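Local coordinates for protein ORF99 (Acidianus Filamentous Virus 1, PDB 3DF6) that is of unknown function but may act as an anti-CRISPR protein of the AcrID1 type in this archaeal virus, at residues C[42-48]-C[60-64]; C[70-76]-C[89-95]. The protein carries 2 engineered substitutions. All coordinates share one frame; numbering follows the deposited sequence. Where two conformers were deposited one is given.

Contact 1: residues C[42-48]-C[60-64]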
loop_
_atom_site.group_PDB
_atom_site.type_symbol
_atom_site.label_atom_id
_atom_site.label_comp_id
_atom_site.label_asym_id
_atom_site.label_seq_id
_atom_site.Cartn_x
_atom_site.Cartn_y
_atom_site.Cartn_z
ATOM N N ILE C 42 0.627 -0.041 14.941
ATOM C CA ILE C 42 1.993 0.360 15.221
ATOM C C ILE C 42 2.823 -0.683 15.983
ATOM O O ILE C 42 4.048 -0.742 15.816
ATOM C CB ILE C 42 1.955 1.733 15.908
ATOM C CG1 ILE C 42 1.534 2.754 14.850
ATOM C CG2 ILE C 42 3.287 2.105 16.554
ATOM C CD1 ILE C 42 0.844 3.956 15.399
ATOM N N GLY C 43 2.163 -1.528 16.776
ATOM C CA GLY C 43 2.860 -2.602 17.478
ATOM C C GLY C 43 3.818 -2.081 18.530
ATOM O O GLY C 43 3.518 -1.116 19.234
ATOM N N LYS C 44 4.985 -2.713 18.624
ATOM C CA LYS C 44 5.976 -2.345 19.621
ATOM C C LYS C 44 7.262 -1.874 18.933
ATOM O O LYS C 44 8.198 -2.654 18.787
ATOM C CB LYS C 44 6.301 -3.553 20.499
ATOM C CG LYS C 44 5.099 -4.233 21.152
ATOM C CD LYS C 44 4.516 -3.398 22.269
ATOM C CE LYS C 44 3.357 -4.158 22.947
ATOM N NZ LYS C 44 3.113 -3.628 24.300
ATOM N N PRO C 45 7.319 -0.601 18.502
ATOM C CA PRO C 45 8.523 -0.184 17.785
ATOM C C PRO C 45 9.727 -0.153 18.721
ATOM O O PRO C 45 9.580 0.014 19.942
ATOM C CB PRO C 45 8.191 1.229 17.311
ATOM C CG PRO C 45 6.761 1.462 17.639
ATOM C CD PRO C 45 6.347 0.492 18.662
ATOM N N ASP C 46 10.915 -0.303 18.171
ATOM C CA ASP C 46 12.128 -0.143 18.977
ATOM C C ASP C 46 12.493 1.300 19.254
ATOM O O ASP C 46 13.246 1.585 20.185
ATOM C CB ASP C 46 13.275 -0.868 18.313
ATOM C CG ASP C 46 12.985 -2.340 18.183
ATOM O OD1 ASP C 46 12.673 -2.974 19.224
ATOM O OD2 ASP C 46 13.012 -2.839 17.054
ATOM N N SER C 47 11.965 2.192 18.427
ATOM C CA SER C 47 12.181 3.643 18.547
ATOM C C SER C 47 10.996 4.382 17.967
ATOM O O SER C 47 10.324 3.851 17.072
ATOM C CB SER C 47 13.410 4.064 17.737
ATOM O OG SER C 47 14.603 3.873 18.459
ATOM N N SER C 48 10.791 5.621 18.403
ATOM C CA SER C 48 9.768 6.461 17.837
ATOM C C SER C 48 10.153 7.915 17.948
ATOM O O SER C 48 10.932 8.298 18.824
ATOM C CB SER C 48 8.414 6.235 18.550
ATOM O OG SER C 48 8.417 6.858 19.832
ATOM N N GLU C 60 7.224 8.654 13.389
ATOM C CA GLU C 60 8.148 7.766 12.723
ATOM C C GLU C 60 8.493 6.653 13.705
ATOM O O GLU C 60 9.030 6.922 14.769
ATOM C CB GLU C 60 9.396 8.546 12.347
ATOM C CG GLU C 60 10.471 7.716 11.682
ATOM C CD GLU C 60 11.739 8.543 11.477
ATOM O OE1 GLU C 60 11.644 9.795 11.450
ATOM O OE2 GLU C 60 12.821 7.950 11.357
ATOM N N TYR C 61 8.156 5.424 13.347
ATOM C CA TYR C 61 8.404 4.260 14.195
ATOM C C TYR C 61 9.438 3.374 13.533
ATOM O O TYR C 61 9.300 3.033 12.371
ATOM C CB TYR C 61 7.123 3.471 14.387
ATOM C CG TYR C 61 5.986 4.306 14.947
ATOM C CD1 TYR C 61 5.975 4.692 16.293
ATOM C CD2 TYR C 61 4.937 4.705 14.138
ATOM C CE1 TYR C 61 4.911 5.475 16.821
ATOM C CE2 TYR C 61 3.873 5.466 14.645
ATOM C CZ TYR C 61 3.870 5.844 15.974
ATOM O OH TYR C 61 2.815 6.588 16.457
ATOM N N SER C 62 10.464 2.992 14.289
ATOM C CA SER C 62 11.559 2.175 13.768
ATOM C C SER C 62 11.500 0.766 14.392
ATOM O O SER C 62 11.212 0.622 15.592
ATOM C CB SER C 62 12.900 2.876 14.064
ATOM O OG SER C 62 12.919 4.156 13.420
ATOM N N TYR C 63 11.761 -0.261 13.570
ATOM C CA TYR C 63 11.697 -1.657 14.001
ATOM C C TYR C 63 12.989 -2.334 13.548
ATOM O O TYR C 63 13.314 -2.290 12.347
ATOM C CB TYR C 63 10.475 -2.388 13.376
ATOM C CG TYR C 63 9.136 -1.665 13.556
ATOM C CD1 TYR C 63 8.218 -2.093 14.526
ATOM C CD2 TYR C 63 8.803 -0.554 12.778
ATOM C CE1 TYR C 63 6.998 -1.438 14.704
ATOM C CE2 TYR C 63 7.585 0.108 12.949
ATOM C CZ TYR C 63 6.694 -0.347 13.920
ATOM O OH TYR C 63 5.487 0.296 14.093
ATOM N N ASP C 64 13.723 -2.938 14.486
ATOM C CA ASP C 64 14.949 -3.673 14.142
ATOM C C ASP C 64 14.529 -4.889 13.310
ATOM O O ASP C 64 13.727 -5.685 13.756
ATOM C CB ASP C 64 15.672 -4.167 15.399
ATOM C CG ASP C 64 16.019 -3.053 16.369
ATOM O OD1 ASP C 64 16.243 -1.897 15.924
ATOM O OD2 ASP C 64 16.077 -3.358 17.595
HETATM O O HOH W 1 13.854 -5.206 19.043
#
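Ile42 turns its CG2 branch anti to the backbone N, and Tyr61 sets its CG anti to the carbonyl carbon (chi1 -56°); together these torsions bring the methyl over the middle of the tyrosine ring. CG2 of Ile42 sits 3.6 Å from the centroid of the Tyr61 ring, 4° off its normal, as a CH-pi contact. CG1 and CD1 of Ile42 continue across the ring toward CE2 and the hydroxyl, and Pro45 CG closes on Tyr61 CD1 at 3.6 Å. The Tyr63 ring has Pro45 CB over one face, offset toward the rim. At the edge of that ring, in its plane, Tyr63 OH donates a very short bond of 2.5 Å to Ile42 O, so the end of helix 35-42 is gripped just before Gly43 leaves the helical path with positive phi. From there the chain enters the first strand of a beta hairpin through a classic beta bulge: Asp46 and Ser47 both face Ser62. Asp46 N reaches Ser62 O at 2.8 Å, Ser47 N adds a weak bond to the same oxygen, and Ser62 N returns a bond to Ser47 O at 2.9 Å. From within the bulge, Asp46 OD2 takes the N-H of Asp64 at 2.7 Å in an almost straight line (177°). The carboxylates of Asp46 and Asp64 stack nearly parallel, their OD2 atoms 3.2 Å apart. Two acceptors this close would repel if both were charged, which probably makes one of them easier to protonate. A water donates to Asp46 OD1 and Asp64 OD2, bridging the pair.

Contact 2: residues C[70-76]-C[89-95]. Engineered in segment 70-76: Met70 (natural residue Ile).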
loop_
_atom_site.group_PDB
_atom_site.type_symbol
_atom_site.label_atom_id
_atom_site.label_comp_id
_atom_site.label_asym_id
_atom_site.label_seq_id
_atom_site.Cartn_x
_atom_site.Cartn_y
_atom_site.Cartn_z
HETATM N N MSE C 70 16.692 -2.085 9.029
HETATM C CA MSE C 70 15.689 -1.474 9.867
HETATM C C MSE C 70 14.442 -1.188 9.032
HETATM O O MSE C 70 14.540 -0.813 7.874
HETATM C CB MSE C 70 16.262 -0.193 10.453
HETATM C CG MSE C 70 15.241 0.818 10.757
HETATM SE SE MSE C 70 15.976 2.082 11.952
HETATM C CE MSE C 70 16.501 3.468 10.724
ATOM N N LYS C 71 13.271 -1.401 9.611
ATOM C CA LYS C 71 12.013 -1.034 8.962
ATOM C C LYS C 71 11.533 0.239 9.625
ATOM O O LYS C 71 11.552 0.334 10.861
ATOM C CB LYS C 71 10.949 -2.131 9.118
ATOM C CG LYS C 71 11.138 -3.433 8.321
ATOM C CD LYS C 71 10.638 -3.300 6.900
ATOM C CE LYS C 71 10.926 -4.553 6.059
ATOM N NZ LYS C 71 10.447 -4.258 4.682
ATOM N N LYS C 72 11.142 1.224 8.820
ATOM C CA LYS C 72 10.591 2.468 9.364
ATOM C C LYS C 72 9.179 2.695 8.860
ATOM O O LYS C 72 8.900 2.550 7.660
ATOM C CB LYS C 72 11.447 3.677 9.013
ATOM C CG LYS C 72 12.865 3.653 9.657
ATOM C CD LYS C 72 13.589 4.971 9.300
ATOM C CE LYS C 72 14.938 5.088 9.979
ATOM N NZ LYS C 72 15.826 6.199 9.409
ATOM N N LEU C 73 8.308 3.054 9.795
ATOM C CA LEU C 73 6.897 3.309 9.520
ATOM C C LEU C 73 6.537 4.749 9.869
ATOM O O LEU C 73 6.742 5.199 10.994
ATOM C CB LEU C 73 6.032 2.348 10.351
ATOM C CG LEU C 73 4.537 2.368 10.018
ATOM C CD1 LEU C 73 4.302 1.607 8.659
ATOM C CD2 LEU C 73 3.708 1.803 11.154
ATOM N N PHE C 74 6.011 5.486 8.896
ATOM C CA PHE C 74 5.561 6.848 9.131
ATOM C C PHE C 74 4.038 6.865 9.098
ATOM O O PHE C 74 3.442 6.414 8.119
ATOM C CB PHE C 74 6.097 7.774 8.038
ATOM C CG PHE C 74 7.582 7.861 7.997
ATOM C CD1 PHE C 74 8.235 8.899 8.648
ATOM C CD2 PHE C 74 8.340 6.907 7.298
ATOM C CE1 PHE C 74 9.625 9.006 8.617
ATOM C CE2 PHE C 74 9.741 6.990 7.267
ATOM C CZ PHE C 74 10.385 8.046 7.938
ATOM N N VAL C 75 3.415 7.388 10.155
ATOM C CA VAL C 75 1.956 7.477 10.236
ATOM C C VAL C 75 1.582 8.933 10.440
ATOM O O VAL C 75 1.987 9.557 11.415
ATOM C CB VAL C 75 1.349 6.613 11.395
ATOM C CG1 VAL C 75 -0.174 6.679 11.376
ATOM C CG2 VAL C 75 1.805 5.158 11.294
ATOM N N GLU C 76 0.842 9.481 9.489
ATOM C CA GLU C 76 0.369 10.842 9.573
ATOM C C GLU C 76 -1.082 10.828 10.062
ATOM O O GLU C 76 -1.929 10.156 9.469
ATOM C CB GLU C 76 0.446 11.488 8.188
ATOM C CG GLU C 76 0.181 12.987 8.168
ATOM C CD GLU C 76 -0.056 13.522 6.745
ATOM O OE1 GLU C 76 -0.075 12.714 5.806
ATOM O OE2 GLU C 76 -0.222 14.745 6.573
ATOM N N SER C 89 -2.142 9.249 6.130
ATOM C CA SER C 89 -1.104 8.562 5.346
ATOM C C SER C 89 -0.351 7.566 6.219
ATOM O O SER C 89 -0.244 7.764 7.447
ATOM C CB SER C 89 -0.119 9.574 4.748
ATOM O OG SER C 89 0.784 8.932 3.856
ATOM N N ILE C 90 0.148 6.501 5.584
ATOM C CA ILE C 90 1.033 5.523 6.166
ATOM C C ILE C 90 2.118 5.243 5.096
ATOM O O ILE C 90 1.796 5.078 3.910
ATOM C CB ILE C 90 0.303 4.186 6.539
ATOM C CG1 ILE C 90 -0.907 4.444 7.448
ATOM C CG2 ILE C 90 1.286 3.256 7.296
ATOM C CD1 ILE C 90 -1.797 3.170 7.798
ATOM N N LYS C 91 3.385 5.218 5.514
ATOM C CA LYS C 91 4.502 4.955 4.617
ATOM C C LYS C 91 5.513 4.047 5.297
ATOM O O LYS C 91 5.867 4.264 6.470
ATOM C CB LYS C 91 5.174 6.256 4.190
ATOM C CG LYS C 91 6.366 6.099 3.218
ATOM C CD LYS C 91 6.892 7.495 2.829
ATOM C CE LYS C 91 8.135 7.453 1.936
ATOM N NZ LYS C 91 7.941 6.550 0.755
ATOM N N GLY C 92 5.962 3.031 4.557
ATOM C CA GLY C 92 6.914 2.049 5.075
ATOM C C GLY C 92 8.165 2.100 4.222
ATOM O O GLY C 92 8.087 1.998 3.000
ATOM N N VAL C 93 9.309 2.257 4.879
ATOM C CA VAL C 93 10.596 2.457 4.222
ATOM C C VAL C 93 11.609 1.464 4.814
ATOM O O VAL C 93 11.547 1.145 5.998
ATOM C CB VAL C 93 11.016 3.958 4.461
ATOM C CG1 VAL C 93 12.484 4.184 4.416
ATOM C CG2 VAL C 93 10.305 4.873 3.460
ATOM N N ASN C 94 12.553 0.997 4.009
ATOM C CA ASN C 94 13.657 0.187 4.515
ATOM C C ASN C 94 14.840 1.082 4.736
ATOM O O ASN C 94 14.971 2.063 4.033
ATOM C CB ASN C 94 14.078 -0.822 3.468
ATOM C CG ASN C 94 13.085 -1.905 3.313
ATOM O OD1 ASN C 94 12.483 -2.337 4.289
ATOM N ND2 ASN C 94 12.897 -2.357 2.094
ATOM N N ASP C 95 15.706 0.740 5.685
ATOM C CA ASP C 95 16.935 1.489 5.878
ATOM C C ASP C 95 18.027 0.525 6.342
ATOM O O ASP C 95 17.768 -0.397 7.132
ATOM C CB ASP C 95 16.703 2.573 6.932
ATOM C CG ASP C 95 17.814 3.648 6.979
ATOM O OD1 ASP C 95 18.684 3.728 6.076
ATOM O OD2 ASP C 95 17.802 4.437 7.956
HETATM O O HOH W 2 14.543 -3.155 5.958
HETATM O O HOH W 3 3.013 8.916 6.378
#
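Leu73 and Ile90 meet through their methyls, CD1 of Leu73 lying 3.7 Å from CG2 of Ile90. The leucine has its CG anti to the backbone N (chi1 -172°), which places CD1 beside the neighbouring strand, across from Gly92. Val75 adds a looser touch on Ile90, and this face of the sheet is packed further by Val14 of helix 3-18 and Phe25 of strand 25-34. On the face carrying Lys72, Phe74, Lys91 and Val93, the Phe74 ring presents its edge to the partner strand, with Lys91 O in its plane and Val93 CB near CE2. Between the two strands runs a regular antiparallel ladder of the hairpin. Lys72 pairs with Val93 through two backbone bonds, and Phe74 likewise with Lys91, where Phe74 N meets Lys91 O at 2.7 Å. At the Glu76 end, Glu76 N still bonds Ser89 O well, while the return bond from Ser89 N to Glu76 O is weak.

Polar groups gather at the other end. Lys71, bent at chi2 (-83°), folds alongside Asn94 so that NZ meets Asn94 OD1 at 2.8 Å, in the carbonyl plane on a lone pair. Its salt bridge to Asp20 gives the same ammonium a charged partner. A water donates to that OD1 and to Met70 O. On the opposite face, the extended Lys72 reaches Asp95 OD2 with NZ at 3.0 Å, a salt bridge arriving on the anti side and 30° out of the carboxylate plane. The same oxygen lies close to CE of Met70, an engineered selenomethionine. Lysine charge on both faces probably helps keep Asp95 and Asp20 ionised, in a protein noted for its stability in acid.

Overall arrangement
From the N terminus the chain runs through helix 3-18 and strand 25-34, then helix 35-42, whose last turn opens contact 1. Contact 1 closes the loop formed by the hairpin of strands 47-53 and 56-64; the chain then turns into strand 69-80, and contact 2 closes the second hairpin, with strand 84-96. The two loops follow in series, neither enclosing nor crossing the other. They are joined edge to edge along strands 56-64 and 69-80: Tyr61 N and Tyr63 N probably bond to Leu73 O and Lys71 O. Strand 84-96 comes to lie beside the earlier strand 25-34, completing one antiparallel sheet from 47-53 to 25-34.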